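PDB 3EBY: beta subunit of a putative Aromatic-ring-hydroxylating dioxygenase from Novosphingobium aromaticivorans DSM 12444, which probably serves as the small, metal-free partner of the catalytic alpha subunit in an enzyme that adds dioxygen to aromatic rings. Local coordinates for residues N126-D132 against R146-T152; A22-C26 against W35-F39; R123-A127 against L153-T157. One frame throughout, in Å; residues are numbered along the deposited sequence.

How the interactions relate
From the N terminus, interaction 2 comes first: it closes the short connection that follows helix 8-28 and lays residues 35-39 against the helix. Interactions 1 and 3 come later and both start on strand 122-135. Interaction 1 pairs this strand with strand 142-150 as a hairpin. Interaction 3 shares Asn-126 and Ala-127 with it but spans more chain, since its second segment, 153-157, runs straight on from 146-152; interaction 1 is therefore the inner contact of the two. Interactions 1 and 2 meet where Arg-146 NH1 lies 3.4 Å from Tyr-23 CE1, which ties helix to sheet. Interaction 3 fastens the tail beyond the last strand.

Interaction 1 (N126-D132 against R146-T152); sequences NAGKYVD and RTCIYDT
Asn-126 lays its amide across the side chain of Tyr-150, Asn-126 ND2 3.4 Å from Tyr-150 CB, while its OD1 bonds to Tyr-111. The N-H of Ala-127 goes to Thr-152 OG1, an oxygen also bonded to Thr-122 of the second subunit, and Ala-127 O receives the N-H of Asp-151. Gly-128 has no CB, and its CA can sit 3.1 Å from Ile-149 O. Lys-129 makes a hydrogen-bonded pair with Ile-149 and sends NZ to Glu-108 and to Asp-29 of the second subunit. The Tyr-130 ring carries the guanidinium of Arg-146 flat on one face, centres 3.8 Å apart and planes at 8°, a cation-pi stack; Cys-148 SG meets its edge in plane, 3.7 Å from CE1. Val-131 CG2 touches Ile-149 CD1 on the other face of the sheet. Asp-132 helps to fix the guanidinium, whose NH2 also bonds to Asn-20: OD1 takes NE and OD2 takes NH2, each at 2.8 Å and nearly straight. A bend at chi3 (-75°) turns the arginine head toward this carboxylate. These pairs make an antiparallel beta hairpin, part of the curved sheet of the NTF2-like fold to which ring-hydroxylating dioxygenase beta subunits belong.

Interaction 2 (A22-C26 against W35-F39); sequences AYGLC and WPTLF
Cys-26 on the helix and Trp-35 mark the closest backbone approach, 6.7 Å between CA atoms, and residues 35-38, with helical backbone angles, coil back past the helix; the contact is made largely by side chains. Tyr-23 does most of the work. With CG anti to its backbone N (chi1 177°), the ring reaches out from the helix beside the indole of Trp-35, the two side chains running the same way. Trp-35 NE1 donates to Tyr-23 OH at 3.1 Å, with the oxygen close to the indole plane, so the one polar atom of the buried indole is satisfied while the rest of the ring remains in apolar surroundings. The rings meet obliquely, their planes 64° apart, with Tyr-23 CE2 3.6 Å from Trp-35 CD1. A tyrosine suits this place because its ring packs like a hydrocarbon and its hydroxyl takes the indole N-H; the same hydroxyl also bonds to the carboxylate of Ile-163, the C-terminal residue. Leu-38 slips a methyl in beside the tyrosine, Leu-38 CD1 3.8 Å from Tyr-23 CD2. Phe-39 CZ comes up to the edge of the Tyr-23 ring at 4.3 Å. The small, weakly polar SG of Cys-26 packs against Trp-35, 4.1 Å from Trp-35 CB. Helix 67-79 packs on Trp-35 and Phe-39 through Leu-70, Tyr-45 of strand 43-49 meets the indole edge-to-face, and Arg-146 of strand 142-150 makes a cation-pi contact with Tyr-23, which places the contact between helix 8-28, helix 67-79 and the sheet.

Interaction 3 (R123-A127 against L153-T157); sequences RIYNA and LRIAT
Tyr-125 O and Arg-154 O, two carbonyl oxygens only 3.9 Å apart, face each other across this contact with water in place of a direct backbone bond. Water 2 donates to both, at 2.7 Å to Tyr-125 O and 2.9 Å to Arg-154 O, which probably eases the approach of two acceptors. Water 3 accepts from Asn-126 ND2 at 2.8 Å and lies near the same two carbonyls, though how it shares its protons among them is doubtful. The strand is irregular here: Tyr-125 and Asn-126 both stand opposite Val-113 in a classic beta bulge, and the near-helical backbone of Tyr-125 (psi -50°), as at a first bulge position, is consistent with both side chains reaching 153-157. Tyr-125 extends with CG anti to the backbone N (chi1 171°), and its OH accepts the N-H of Ala-156 at 3.0 Å, the donor lying at the edge of the ring near its plane. A long, flat side chain with a terminal acceptor suits the distance between strand and loop and can hold a segment without regular secondary structure. The small Ala-156 lets Tyr-125 OH come close, Ala-156 CB 3.3 Å from that oxygen. Ile-155 crosses the tyrosine at a slant: CG1 lies 3.6 Å from Tyr-125 OH, and CD1 reaches Asn-126 ND2 at 3.7 Å. Its branched, apolar chain also packs on Tyr-150, and so covers the end of strand 142-150. Ile-163 at the C terminus touches both Tyr-125 and Asn-126, strand 104-116 flanks the bulge through Val-113 and Gln-115, and Leu-153 makes backbone hydrogen bonds to the second subunit, so the start of the segment is shared with that subunit while Ile-155 and Ala-156 rest on strand 122-135.

Interaction 1 (N126-D132 against R146-T152)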
loop_
_atom_site.group_PDB
_atom_site.type_symbol
_atom_site.label_atom_id
_atom_site.label_comp_id
_atom_site.label_asym_id
_atom_site.label_seq_id
_atom_site.Cartn_x
_atom_site.Cartn_y
_atom_site.Cartn_z
ATOM N N ASN A 126 -11.381 -5.186 -6.646
ATOM C CA ASN A 126 -11.948 -3.837 -6.678
ATOM C C ASN A 126 -10.886 -2.822 -6.301
ATOM O O ASN A 126 -10.266 -2.949 -5.225
ATOM C CB ASN A 126 -13.151 -3.750 -5.709
ATOM C CG ASN A 126 -13.891 -2.462 -5.810
ATOM O OD1 ASN A 126 -13.561 -1.502 -5.120
ATOM N ND2 ASN A 126 -14.866 -2.390 -6.740
ATOM N N ALA A 127 -10.594 -1.899 -7.222
ATOM C CA ALA A 127 -9.698 -0.754 -6.963
ATOM C C ALA A 127 -10.492 0.541 -6.958
ATOM O O ALA A 127 -11.390 0.734 -7.798
ATOM C CB ALA A 127 -8.563 -0.682 -8.043
ATOM N N GLY A 128 -10.123 1.469 -6.073
ATOM C CA GLY A 128 -10.866 2.739 -5.948
ATOM C C GLY A 128 -10.229 3.688 -4.961
ATOM O O GLY A 128 -9.056 3.536 -4.629
ATOM N N LYS A 129 -11.015 4.640 -4.458
ATOM C CA LYS A 129 -10.604 5.447 -3.352
ATOM C C LYS A 129 -11.766 5.658 -2.390
ATOM O O LYS A 129 -12.943 5.644 -2.809
ATOM C CB LYS A 129 -10.044 6.791 -3.796
ATOM C CG LYS A 129 -11.050 7.741 -4.369
ATOM C CD LYS A 129 -10.449 9.132 -4.510
ATOM C CE LYS A 129 -11.383 10.062 -5.242
ATOM N NZ LYS A 129 -10.857 11.494 -5.239
ATOM N N TYR A 130 -11.439 5.636 -1.109
ATOM C CA TYR A 130 -12.391 6.058 -0.060
ATOM C C TYR A 130 -12.463 7.581 -0.006
ATOM O O TYR A 130 -11.427 8.252 0.026
ATOM C CB TYR A 130 -11.962 5.529 1.322
ATOM C CG TYR A 130 -11.815 4.029 1.440
ATOM C CD1 TYR A 130 -12.886 3.171 1.153
ATOM C CD2 TYR A 130 -10.617 3.459 1.872
ATOM C CE1 TYR A 130 -12.794 1.781 1.383
ATOM C CE2 TYR A 130 -10.478 2.059 2.042
ATOM C CZ TYR A 130 -11.573 1.232 1.858
ATOM O OH TYR A 130 -11.412 -0.152 2.005
ATOM N N VAL A 131 -13.679 8.101 0.031
ATOM C CA VAL A 131 -13.952 9.533 0.285
ATOM C C VAL A 131 -14.786 9.602 1.562
ATOM O O VAL A 131 -15.947 9.141 1.599
ATOM C CB VAL A 131 -14.695 10.181 -0.883
ATOM C CG1 VAL A 131 -15.020 11.644 -0.580
ATOM C CG2 VAL A 131 -13.842 10.065 -2.176
ATOM N N ASP A 132 -14.177 10.132 2.616
ATOM C CA ASP A 132 -14.683 9.958 3.966
ATOM C C ASP A 132 -14.981 11.269 4.701
ATOM O O ASP A 132 -14.316 12.307 4.483
ATOM C CB ASP A 132 -13.660 9.185 4.814
ATOM C CG ASP A 132 -13.333 7.826 4.257
ATOM O OD1 ASP A 132 -14.263 7.117 3.806
ATOM O OD2 ASP A 132 -12.132 7.438 4.325
ATOM N N ARG A 146 -18.763 7.135 4.385
ATOM C CA ARG A 146 -17.700 6.549 3.496
ATOM C C ARG A 146 -18.322 6.203 2.164
ATOM O O ARG A 146 -19.301 5.412 2.078
ATOM C CB ARG A 146 -17.055 5.320 4.137
ATOM C CG ARG A 146 -16.236 4.411 3.175
ATOM C CD ARG A 146 -15.169 3.567 3.913
ATOM N NE ARG A 146 -14.021 4.415 4.299
ATOM C CZ ARG A 146 -12.929 3.977 4.921
ATOM N NH1 ARG A 146 -12.777 2.682 5.205
ATOM N NH2 ARG A 146 -11.938 4.812 5.170
ATOM N N THR A 147 -17.743 6.775 1.121
ATOM C CA THR A 147 -18.098 6.463 -0.232
ATOM C C THR A 147 -16.881 5.795 -0.892
ATOM O O THR A 147 -15.796 6.344 -0.888
ATOM C CB THR A 147 -18.482 7.737 -1.023
ATOM O OG1 THR A 147 -19.626 8.374 -0.424
ATOM C CG2 THR A 147 -18.784 7.395 -2.484
ATOM N N CYS A 148 -17.080 4.576 -1.379
ATOM C CA CYS A 148 -16.030 3.833 -2.072
ATOM C C CYS A 148 -16.230 4.042 -3.552
ATOM O O CYS A 148 -17.200 3.519 -4.140
ATOM C CB CYS A 148 -16.140 2.331 -1.745
ATOM S SG CYS A 148 -16.214 1.925 0.029
ATOM N N ILE A 149 -15.422 4.934 -4.125
ATOM C CA ILE A 149 -15.538 5.296 -5.549
ATOM C C ILE A 149 -14.611 4.378 -6.382
ATOM O O ILE A 149 -13.368 4.469 -6.274
ATOM C CB ILE A 149 -15.150 6.797 -5.795
ATOM C CG1 ILE A 149 -15.987 7.738 -4.920
ATOM C CG2 ILE A 149 -15.309 7.140 -7.309
ATOM C CD1 ILE A 149 -15.704 9.223 -5.139
ATOM N N TYR A 150 -15.200 3.435 -7.129
ATOM C CA TYR A 150 -14.423 2.323 -7.664
ATOM C C TYR A 150 -14.299 2.295 -9.193
ATOM O O TYR A 150 -15.169 2.810 -9.933
ATOM C CB TYR A 150 -14.944 0.974 -7.128
ATOM C CG TYR A 150 -16.294 0.555 -7.731
ATOM C CD1 TYR A 150 -16.351 -0.181 -8.903
ATOM C CD2 TYR A 150 -17.495 0.916 -7.123
ATOM C CE1 TYR A 150 -17.580 -0.559 -9.457
ATOM C CE2 TYR A 150 -18.734 0.533 -7.677
ATOM C CZ TYR A 150 -18.761 -0.167 -8.849
ATOM O OH TYR A 150 -19.986 -0.558 -9.388
ATOM N N ASP A 151 -13.191 1.718 -9.641
ATOM C CA ASP A 151 -12.832 1.662 -11.053
ATOM C C ASP A 151 -13.275 0.346 -11.723
ATOM O O ASP A 151 -13.757 0.359 -12.842
ATOM C CB ASP A 151 -11.304 1.832 -11.202
ATOM C CG ASP A 151 -10.826 3.186 -10.752
ATOM O OD1 ASP A 151 -11.687 4.102 -10.651
ATOM O OD2 ASP A 151 -9.618 3.306 -10.437
ATOM N N THR A 152 -13.143 -0.760 -10.995
ATOM C CA THR A 152 -13.287 -2.117 -11.531
ATOM C C THR A 152 -14.762 -2.445 -11.816
ATOM O O THR A 152 -15.597 -2.363 -10.921
ATOM C CB THR A 152 -12.722 -3.141 -10.541
ATOM O OG1 THR A 152 -11.462 -2.661 -10.014
ATOM C CG2 THR A 152 -12.521 -4.527 -11.210
HETATM O O HOH W 1 -18.317 10.274 2.155
#

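Interaction 2 (A22-C26 against W35-F39)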
loop_
_atom_site.group_PDB
_atom_site.type_symbol
_atom_site.label_atom_id
_atom_site.label_comp_id
_atom_site.label_asym_id
_atom_site.label_seq_id
_atom_site.Cartn_x
_atom_site.Cartn_y
_atom_site.Cartn_z
ATOM N N ALA A 22 -6.910 -0.901 10.501
ATOM C CA ALA A 22 -7.758 -1.804 11.263
ATOM C C ALA A 22 -9.045 -2.145 10.514
ATOM O O ALA A 22 -9.519 -3.247 10.603
ATOM C CB ALA A 22 -8.094 -1.189 12.605
ATOM N N TYR A 23 -9.535 -1.195 9.712
ATOM C CA TYR A 23 -10.735 -1.398 8.890
ATOM C C TYR A 23 -10.453 -2.497 7.838
ATOM O O TYR A 23 -11.245 -3.437 7.641
ATOM C CB TYR A 23 -11.115 -0.065 8.212
ATOM C CG TYR A 23 -12.316 -0.123 7.268
ATOM C CD1 TYR A 23 -12.185 -0.584 5.955
ATOM C CD2 TYR A 23 -13.572 0.310 7.680
ATOM C CE1 TYR A 23 -13.280 -0.637 5.105
ATOM C CE2 TYR A 23 -14.675 0.255 6.813
ATOM C CZ TYR A 23 -14.524 -0.243 5.554
ATOM O OH TYR A 23 -15.611 -0.252 4.687
ATOM N N GLY A 24 -9.330 -2.376 7.147
ATOM C CA GLY A 24 -8.952 -3.393 6.161
ATOM C C GLY A 24 -8.776 -4.761 6.783
ATOM O O GLY A 24 -9.200 -5.762 6.208
ATOM N N LEU A 25 -8.114 -4.819 7.952
ATOM C CA LEU A 25 -7.831 -6.121 8.596
ATOM C C LEU A 25 -9.111 -6.769 9.137
ATOM O O LEU A 25 -9.275 -7.984 9.042
ATOM C CB LEU A 25 -6.777 -5.994 9.698
ATOM C CG LEU A 25 -5.318 -6.116 9.197
ATOM C CD1 LEU A 25 -4.347 -5.906 10.350
ATOM C CD2 LEU A 25 -5.069 -7.470 8.520
ATOM N N CYS A 26 -10.024 -5.949 9.662
ATOM C CA CYS A 26 -11.336 -6.421 10.134
ATOM C C CYS A 26 -12.079 -7.178 9.017
ATOM O O CYS A 26 -12.502 -8.331 9.209
ATOM C CB CYS A 26 -12.145 -5.202 10.653
ATOM S SG CYS A 26 -13.863 -5.384 10.593
ATOM N N TRP A 35 -17.345 -4.578 11.843
ATOM C CA TRP A 35 -17.402 -3.577 10.777
ATOM C C TRP A 35 -18.446 -2.461 11.040
ATOM O O TRP A 35 -18.105 -1.279 10.928
ATOM C CB TRP A 35 -17.590 -4.258 9.400
ATOM C CG TRP A 35 -17.839 -3.306 8.240
ATOM C CD1 TRP A 35 -16.914 -2.499 7.618
ATOM C CD2 TRP A 35 -19.038 -3.203 7.472
ATOM N NE1 TRP A 35 -17.497 -1.839 6.557
ATOM C CE2 TRP A 35 -18.802 -2.254 6.444
ATOM C CE3 TRP A 35 -20.302 -3.804 7.563
ATOM C CZ2 TRP A 35 -19.785 -1.885 5.522
ATOM C CZ3 TRP A 35 -21.282 -3.435 6.654
ATOM C CH2 TRP A 35 -21.000 -2.511 5.612
ATOM N N PRO A 36 -19.690 -2.828 11.432
ATOM C CA PRO A 36 -20.683 -1.774 11.695
ATOM C C PRO A 36 -20.281 -0.847 12.862
ATOM O O PRO A 36 -20.605 0.319 12.837
ATOM C CB PRO A 36 -21.970 -2.564 12.004
ATOM C CG PRO A 36 -21.761 -3.906 11.360
ATOM C CD PRO A 36 -20.303 -4.175 11.496
ATOM N N THR A 37 -19.499 -1.372 13.819
ATOM C CA THR A 37 -19.064 -0.584 14.989
ATOM C C THR A 37 -18.088 0.552 14.649
ATOM O O THR A 37 -17.865 1.463 15.471
ATOM C CB THR A 37 -18.419 -1.475 16.103
ATOM O OG1 THR A 37 -17.084 -1.845 15.754
ATOM C CG2 THR A 37 -19.294 -2.722 16.406
ATOM N N LEU A 38 -17.513 0.500 13.457
ATOM C CA LEU A 38 -16.529 1.505 12.987
ATOM C C LEU A 38 -17.217 2.771 12.456
ATOM O O LEU A 38 -16.563 3.741 12.087
ATOM C CB LEU A 38 -15.634 0.900 11.903
ATOM C CG LEU A 38 -14.972 -0.430 12.293
ATOM C CD1 LEU A 38 -14.059 -0.966 11.173
ATOM C CD2 LEU A 38 -14.164 -0.244 13.609
ATOM N N PHE A 39 -18.537 2.729 12.414
ATOM C CA PHE A 39 -19.363 3.852 11.938
ATOM C C PHE A 39 -20.192 4.447 13.090
ATOM O O PHE A 39 -20.458 3.781 14.100
ATOM C CB PHE A 39 -20.347 3.363 10.868
ATOM C CG PHE A 39 -19.693 2.838 9.606
ATOM C CD1 PHE A 39 -19.201 1.545 9.546
ATOM C CD2 PHE A 39 -19.712 3.611 8.429
ATOM C CE1 PHE A 39 -18.563 1.082 8.365
ATOM C CE2 PHE A 39 -19.164 3.119 7.239
ATOM C CZ PHE A 39 -18.606 1.845 7.218
#

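Interaction 3 (R123-A127 against L153-T157)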
loop_
_atom_site.group_PDB
_atom_site.type_symbol
_atom_site.label_atom_id
_atom_site.label_comp_id
_atom_site.label_asym_id
_atom_site.label_seq_id
_atom_site.Cartn_x
_atom_site.Cartn_y
_atom_site.Cartn_z
ATOM N N ARG A 123 -6.398 -12.187 -7.713
ATOM C CA ARG A 123 -6.710 -11.199 -8.736
ATOM C C ARG A 123 -7.107 -9.909 -8.095
ATOM O O ARG A 123 -7.448 -9.865 -6.931
ATOM C CB ARG A 123 -7.891 -11.671 -9.573
ATOM C CG ARG A 123 -7.639 -12.936 -10.329
ATOM C CD ARG A 123 -8.887 -13.373 -11.070
ATOM N NE ARG A 123 -8.654 -14.614 -11.796
ATOM C CZ ARG A 123 -8.826 -15.834 -11.292
ATOM N NH1 ARG A 123 -9.323 -16.004 -10.073
ATOM N NH2 ARG A 123 -8.526 -16.889 -12.030
ATOM N N ILE A 124 -7.055 -8.838 -8.868
ATOM C CA ILE A 124 -7.572 -7.561 -8.410
ATOM C C ILE A 124 -9.093 -7.578 -8.485
ATOM O O ILE A 124 -9.671 -7.764 -9.573
ATOM C CB ILE A 124 -7.061 -6.376 -9.260
ATOM C CG1 ILE A 124 -5.521 -6.313 -9.247
ATOM C CG2 ILE A 124 -7.679 -5.100 -8.718
ATOM C CD1 ILE A 124 -4.914 -5.774 -10.529
ATOM N N TYR A 125 -9.748 -7.490 -7.332
ATOM C CA TYR A 125 -11.209 -7.543 -7.261
ATOM C C TYR A 125 -11.864 -6.169 -7.418
ATOM O O TYR A 125 -12.824 -6.014 -8.205
ATOM C CB TYR A 125 -11.638 -8.209 -5.961
ATOM C CG TYR A 125 -13.107 -8.137 -5.681
ATOM C CD1 TYR A 125 -14.026 -8.715 -6.537
ATOM C CD2 TYR A 125 -13.579 -7.439 -4.598
ATOM C CE1 TYR A 125 -15.385 -8.627 -6.290
ATOM C CE2 TYR A 125 -14.931 -7.306 -4.360
ATOM C CZ TYR A 125 -15.831 -7.934 -5.191
ATOM O OH TYR A 125 -17.179 -7.829 -4.919
ATOM N N ASN A 126 -11.381 -5.186 -6.646
ATOM C CA ASN A 126 -11.948 -3.837 -6.678
ATOM C C ASN A 126 -10.886 -2.822 -6.301
ATOM O O ASN A 126 -10.266 -2.949 -5.225
ATOM C CB ASN A 126 -13.151 -3.750 -5.709
ATOM C CG ASN A 126 -13.891 -2.462 -5.810
ATOM O OD1 ASN A 126 -13.561 -1.502 -5.120
ATOM N ND2 ASN A 126 -14.866 -2.390 -6.740
ATOM N N ALA A 127 -10.594 -1.899 -7.222
ATOM C CA ALA A 127 -9.698 -0.754 -6.963
ATOM C C ALA A 127 -10.492 0.541 -6.958
ATOM O O ALA A 127 -11.390 0.734 -7.798
ATOM C CB ALA A 127 -8.563 -0.682 -8.043
ATOM N N LEU A 153 -15.048 -2.875 -13.044
ATOM C CA LEU A 153 -16.452 -3.028 -13.533
ATOM C C LEU A 153 -17.226 -4.114 -12.787
ATOM O O LEU A 153 -18.339 -3.884 -12.285
ATOM C CB LEU A 153 -16.442 -3.380 -15.032
ATOM C CG LEU A 153 -17.793 -3.676 -15.721
ATOM C CD1 LEU A 153 -18.770 -2.524 -15.538
ATOM C CD2 LEU A 153 -17.581 -3.975 -17.204
ATOM N N ARG A 154 -16.665 -5.316 -12.777
ATOM C CA ARG A 154 -17.351 -6.442 -12.192
ATOM C C ARG A 154 -17.181 -6.354 -10.694
ATOM O O ARG A 154 -16.130 -5.962 -10.214
ATOM C CB ARG A 154 -16.809 -7.752 -12.744
ATOM C CG ARG A 154 -17.196 -8.013 -14.214
ATOM C CD ARG A 154 -18.668 -8.542 -14.360
ATOM N NE ARG A 154 -19.669 -7.462 -14.365
ATOM C CZ ARG A 154 -20.051 -6.783 -15.450
ATOM N NH1 ARG A 154 -19.557 -7.087 -16.645
ATOM N NH2 ARG A 154 -20.947 -5.803 -15.340
ATOM N N ILE A 155 -18.298 -6.442 -9.999
ATOM C CA ILE A 155 -18.310 -6.399 -8.560
ATOM C C ILE A 155 -19.447 -7.329 -8.151
ATOM O O ILE A 155 -20.416 -7.499 -8.917
ATOM C CB ILE A 155 -18.538 -4.955 -8.053
ATOM C CG1 ILE A 155 -18.334 -4.846 -6.537
ATOM C CG2 ILE A 155 -19.930 -4.439 -8.448
ATOM C CD1 ILE A 155 -18.349 -3.425 -6.037
ATOM N N ALA A 156 -19.303 -7.981 -6.999
ATOM C CA ALA A 156 -20.344 -8.910 -6.527
ATOM C C ALA A 156 -21.657 -8.168 -6.337
ATOM O O ALA A 156 -21.684 -7.086 -5.734
ATOM C CB ALA A 156 -19.932 -9.548 -5.218
ATOM N N THR A 157 -22.758 -8.789 -6.755
ATOM C CA THR A 157 -24.077 -8.219 -6.524
ATOM C C THR A 157 -24.970 -9.101 -5.646
ATOM O O THR A 157 -26.071 -8.678 -5.258
ATOM C CB THR A 157 -24.812 -7.905 -7.842
ATOM O OG1 THR A 157 -25.059 -9.122 -8.576
ATOM C CG2 THR A 157 -23.987 -6.928 -8.698
HETATM O O HOH W 2 -13.906 -7.792 -9.946
HETATM O O HOH W 3 -15.247 -4.668 -8.330
#